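Local coordinates for protein sarcosine oxidase (Pyrococcus horikoshii, PDB 1Y56) that probably oxidises L-proline as the FAD-carrying beta subunit of an L-proline dehydrogenase complex that also contains FMN and ATP, at residues 55-67 with 355-367. Numbering follows the deposited sequence.
Sequences FNDEANVRVMKRS and GKTKLPVEWYDPY
W363 lays its indole over the start of helix 58-78, where the CB of A59 sits off-centre above the five-membered ring, 4.0 Å from its centroid, in a CH-pi contact. With CG anti to the backbone N (chi1 -173°), the ring reaches past A59 to D57, whose carboxylate lies nearly parallel to it, the planes 15° apart and OD1 over the ring's rim. D57 is the N-cap of the helix: its OD1 accepts from the backbone N of N60, while its OD2, through the syn lone pair, takes ND2 of N60 at 2.9 Å almost in the amide plane. The other end of that amide, OD1 of N60, accepts from OH of Y364 at 2.6 Å, the hydroxyl standing above the N60 carbonyl plane, while OD1 of N60 lies at the edge of the phenol ring. N60 thus ties the capping residue to the tyrosine, and a leucine here would probably leave the hydroxyl of the buried Y364 without this acceptor and D57 without its side-chain donor. About one turn on, CG2 of V63 meets the ring edge on the other side of the hydroxyl, 4.0 Å from CE1 of Y364. P360, centre of an inverse gamma turn, sets its CG 3.7 Å from CB of A59, and its CD lies over one face of the R62 guanidinium, toward the rim; that group is salt-bridged to E58. L359 spreads its two methyls along the helix, CD1 by the carbonyl of R62 and CD2 3.8 Å from CG of R66, whose guanidinium goes on to E346. The loop after helix 337-354 is thus joined to the N-terminal turns of helix 58-78 in this FAD-dependent oxidoreductase fold, the V63 side chain about 11 Å from the bound FAD; M347 of helix 337-354 touches both V63 and L359, and the backbone of Y364 hydrogen-bonds to I318 of strand 317-318.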
# COMPACT_ATOMS: atom_id res chain seq x y z
N PHE B 55 -29.63 -12.04 54.79
CA PHE B 55 -29.87 -10.64 54.45
C PHE B 55 -30.37 -9.92 55.71
O PHE B 55 -30.50 -10.54 56.77
CB PHE B 55 -30.85 -10.55 53.28
CG PHE B 55 -30.23 -10.91 51.96
CD1 PHE B 55 -29.99 -12.24 51.62
CD2 PHE B 55 -29.87 -9.91 51.06
CE1 PHE B 55 -29.40 -12.57 50.39
CE2 PHE B 55 -29.29 -10.22 49.84
CZ PHE B 55 -29.05 -11.55 49.50
N ASN B 56 -30.66 -8.62 55.59
CA ASN B 56 -30.83 -7.79 56.78
C ASN B 56 -32.16 -7.10 56.88
O ASN B 56 -32.30 -6.11 57.60
CB ASN B 56 -29.71 -6.77 56.81
CG ASN B 56 -28.37 -7.42 56.69
OD1 ASN B 56 -28.14 -8.46 57.32
ND2 ASN B 56 -27.49 -6.86 55.87
N ASP B 57 -33.13 -7.63 56.17
CA ASP B 57 -34.46 -7.05 56.14
C ASP B 57 -35.42 -8.15 55.75
O ASP B 57 -35.05 -9.14 55.13
CB ASP B 57 -34.51 -5.93 55.12
CG ASP B 57 -34.04 -6.36 53.76
OD1 ASP B 57 -34.93 -6.68 52.92
OD2 ASP B 57 -32.79 -6.42 53.54
N GLU B 58 -36.67 -7.96 56.13
CA GLU B 58 -37.66 -9.01 56.02
C GLU B 58 -37.83 -9.50 54.60
O GLU B 58 -37.72 -10.69 54.35
CB GLU B 58 -38.97 -8.52 56.62
CG GLU B 58 -40.18 -9.26 56.15
CD GLU B 58 -41.40 -8.85 56.91
OE1 GLU B 58 -41.29 -7.89 57.71
OE2 GLU B 58 -42.46 -9.49 56.73
N ALA B 59 -38.08 -8.59 53.66
CA ALA B 59 -38.42 -8.98 52.29
C ALA B 59 -37.36 -9.89 51.68
O ALA B 59 -37.66 -10.98 51.20
CB ALA B 59 -38.67 -7.75 51.42
N ASN B 60 -36.10 -9.43 51.72
CA ASN B 60 -34.99 -10.18 51.13
C ASN B 60 -34.83 -11.56 51.77
O ASN B 60 -34.50 -12.53 51.09
CB ASN B 60 -33.68 -9.40 51.25
CG ASN B 60 -33.58 -8.25 50.26
OD1 ASN B 60 -33.87 -8.39 49.08
ND2 ASN B 60 -33.15 -7.10 50.76
N VAL B 61 -35.05 -11.62 53.08
CA VAL B 61 -34.91 -12.87 53.81
C VAL B 61 -36.01 -13.84 53.43
O VAL B 61 -35.74 -15.04 53.24
CB VAL B 61 -34.87 -12.62 55.33
CG1 VAL B 61 -35.16 -13.89 56.11
CG2 VAL B 61 -33.53 -12.02 55.73
N ARG B 62 -37.24 -13.34 53.27
CA ARG B 62 -38.36 -14.18 52.86
C ARG B 62 -38.17 -14.66 51.42
O ARG B 62 -38.33 -15.84 51.13
CB ARG B 62 -39.71 -13.47 53.00
CG ARG B 62 -39.88 -12.63 54.26
CD ARG B 62 -41.19 -12.91 54.97
NE ARG B 62 -42.30 -13.17 54.05
CZ ARG B 62 -43.26 -12.31 53.77
NH1 ARG B 62 -43.28 -11.10 54.33
NH2 ARG B 62 -44.22 -12.64 52.91
N VAL B 63 -37.81 -13.74 50.53
CA VAL B 63 -37.54 -14.06 49.14
C VAL B 63 -36.43 -15.13 49.00
O VAL B 63 -36.57 -16.09 48.25
CB VAL B 63 -37.19 -12.79 48.34
CG1 VAL B 63 -36.73 -13.14 46.93
CG2 VAL B 63 -38.39 -11.87 48.29
N MET B 64 -35.33 -14.96 49.74
CA MET B 64 -34.24 -15.92 49.68
C MET B 64 -34.55 -17.28 50.33
O MET B 64 -34.10 -18.33 49.85
CB MET B 64 -32.94 -15.32 50.23
CG MET B 64 -32.27 -14.38 49.23
SD MET B 64 -32.31 -14.98 47.51
CE MET B 64 -31.33 -16.48 47.66
N LYS B 65 -35.32 -17.25 51.42
CA LYS B 65 -35.84 -18.47 52.01
C LYS B 65 -36.62 -19.22 50.94
O LYS B 65 -36.38 -20.40 50.68
CB LYS B 65 -36.75 -18.18 53.21
CG LYS B 65 -37.06 -19.42 54.04
CD LYS B 65 -38.52 -19.48 54.51
CE LYS B 65 -38.65 -20.14 55.90
NZ LYS B 65 -38.00 -21.49 56.08
N ARG B 66 -37.54 -18.53 50.30
CA ARG B 66 -38.30 -19.14 49.24
C ARG B 66 -37.36 -19.60 48.13
O ARG B 66 -37.44 -20.74 47.67
CB ARG B 66 -39.34 -18.17 48.71
CG ARG B 66 -40.15 -18.72 47.57
CD ARG B 66 -40.88 -19.93 48.02
NE ARG B 66 -41.57 -20.53 46.90
CZ ARG B 66 -41.78 -21.83 46.77
NH1 ARG B 66 -41.33 -22.68 47.70
NH2 ARG B 66 -42.42 -22.29 45.71
N SER B 67 -36.47 -18.70 47.72
CA SER B 67 -35.56 -18.98 46.62
C SER B 67 -34.82 -20.29 46.86
O SER B 67 -34.81 -21.17 45.98
CB SER B 67 -34.58 -17.83 46.40
OG SER B 67 -34.25 -17.72 45.04
N GLY B 355 -51.65 -10.68 38.99
CA GLY B 355 -51.66 -9.27 39.38
C GLY B 355 -51.08 -8.99 40.75
O GLY B 355 -50.89 -7.83 41.13
N LYS B 356 -50.80 -10.04 41.52
CA LYS B 356 -50.11 -9.91 42.82
C LYS B 356 -49.35 -11.18 43.17
O LYS B 356 -49.55 -12.23 42.54
CB LYS B 356 -51.08 -9.50 43.95
CG LYS B 356 -52.56 -9.83 43.72
CD LYS B 356 -52.90 -11.32 43.88
CE LYS B 356 -53.33 -11.67 45.31
NZ LYS B 356 -54.64 -11.03 45.68
N THR B 357 -48.46 -11.08 44.16
CA THR B 357 -47.54 -12.16 44.53
C THR B 357 -47.61 -12.55 45.99
O THR B 357 -47.84 -11.71 46.87
CB THR B 357 -46.05 -11.80 44.24
OG1 THR B 357 -45.61 -10.77 45.13
CG2 THR B 357 -45.86 -11.34 42.80
N LYS B 358 -47.37 -13.84 46.24
CA LYS B 358 -47.24 -14.37 47.60
C LYS B 358 -46.18 -13.58 48.39
O LYS B 358 -46.50 -12.95 49.41
CB LYS B 358 -46.93 -15.88 47.53
CG LYS B 358 -47.60 -16.74 48.61
CD LYS B 358 -46.63 -17.05 49.78
CE LYS B 358 -47.08 -18.28 50.61
NZ LYS B 358 -47.29 -19.51 49.77
N LEU B 359 -44.94 -13.57 47.89
CA LEU B 359 -43.81 -12.82 48.48
C LEU B 359 -44.00 -11.29 48.44
O LEU B 359 -44.82 -10.78 47.68
CB LEU B 359 -42.50 -13.18 47.76
CG LEU B 359 -41.63 -14.45 47.88
CD1 LEU B 359 -41.22 -14.82 49.33
CD2 LEU B 359 -42.26 -15.63 47.14
N PRO B 360 -43.22 -10.55 49.27
CA PRO B 360 -43.26 -9.09 49.36
C PRO B 360 -42.53 -8.37 48.22
O PRO B 360 -41.53 -7.67 48.46
CB PRO B 360 -42.56 -8.82 50.69
CG PRO B 360 -41.59 -9.90 50.80
CD PRO B 360 -42.25 -11.11 50.23
N VAL B 361 -43.03 -8.51 46.99
CA VAL B 361 -42.41 -7.93 45.80
C VAL B 361 -42.34 -6.40 45.85
O VAL B 361 -41.48 -5.81 45.21
CB VAL B 361 -43.11 -8.42 44.49
CG1 VAL B 361 -44.47 -7.77 44.31
CG2 VAL B 361 -42.25 -8.17 43.26
N GLU B 362 -43.21 -5.77 46.64
CA GLU B 362 -43.27 -4.30 46.68
C GLU B 362 -42.03 -3.62 47.27
O GLU B 362 -41.80 -2.44 47.04
CB GLU B 362 -44.59 -3.78 47.31
CG GLU B 362 -44.85 -4.20 48.76
CD GLU B 362 -45.27 -5.68 48.91
OE1 GLU B 362 -45.12 -6.21 50.04
OE2 GLU B 362 -45.73 -6.30 47.91
N TRP B 363 -41.21 -4.38 48.00
CA TRP B 363 -39.91 -3.88 48.48
C TRP B 363 -39.04 -3.42 47.32
O TRP B 363 -38.26 -2.47 47.46
CB TRP B 363 -39.19 -4.98 49.27
CG TRP B 363 -37.93 -4.56 49.96
CD1 TRP B 363 -36.65 -4.85 49.58
CD2 TRP B 363 -37.82 -3.79 51.17
NE1 TRP B 363 -35.75 -4.31 50.47
CE2 TRP B 363 -36.44 -3.65 51.45
CE3 TRP B 363 -38.75 -3.20 52.04
CZ2 TRP B 363 -35.97 -2.94 52.57
CZ3 TRP B 363 -38.28 -2.49 53.14
CH2 TRP B 363 -36.90 -2.37 53.39
N TYR B 364 -39.19 -4.10 46.18
CA TYR B 364 -38.40 -3.86 44.97
C TYR B 364 -39.13 -2.94 43.99
O TYR B 364 -38.92 -3.02 42.78
CB TYR B 364 -38.03 -5.19 44.29
CG TYR B 364 -37.53 -6.24 45.27
CD1 TYR B 364 -38.31 -7.34 45.61
CD2 TYR B 364 -36.29 -6.10 45.88
CE1 TYR B 364 -37.85 -8.29 46.53
CE2 TYR B 364 -35.82 -7.04 46.80
CZ TYR B 364 -36.60 -8.13 47.11
OH TYR B 364 -36.11 -9.04 48.02
N ASP B 365 -39.98 -2.06 44.53
CA ASP B 365 -40.78 -1.13 43.74
C ASP B 365 -39.91 -0.26 42.82
O ASP B 365 -39.05 0.50 43.29
CB ASP B 365 -41.63 -0.25 44.67
CG ASP B 365 -42.68 0.57 43.92
OD1 ASP B 365 -43.41 1.31 44.60
OD2 ASP B 365 -42.80 0.48 42.68
N PRO B 366 -40.12 -0.40 41.50
CA PRO B 366 -39.53 0.44 40.46
C PRO B 366 -39.71 1.93 40.72
O PRO B 366 -38.87 2.73 40.32
CB PRO B 366 -40.33 0.05 39.23
CG PRO B 366 -40.70 -1.35 39.46
CD PRO B 366 -40.96 -1.47 40.93
N TYR B 367 -40.80 2.29 41.38
CA TYR B 367 -41.10 3.70 41.62
C TYR B 367 -40.43 4.29 42.86
O TYR B 367 -40.48 5.50 43.09
CB TYR B 367 -42.61 3.92 41.65
CG TYR B 367 -43.27 3.64 40.32
CD1 TYR B 367 -43.24 4.58 39.28
CD2 TYR B 367 -43.93 2.44 40.11
CE1 TYR B 367 -43.85 4.31 38.05
CE2 TYR B 367 -44.55 2.17 38.89
CZ TYR B 367 -44.50 3.11 37.87
OH TYR B 367 -45.11 2.81 36.66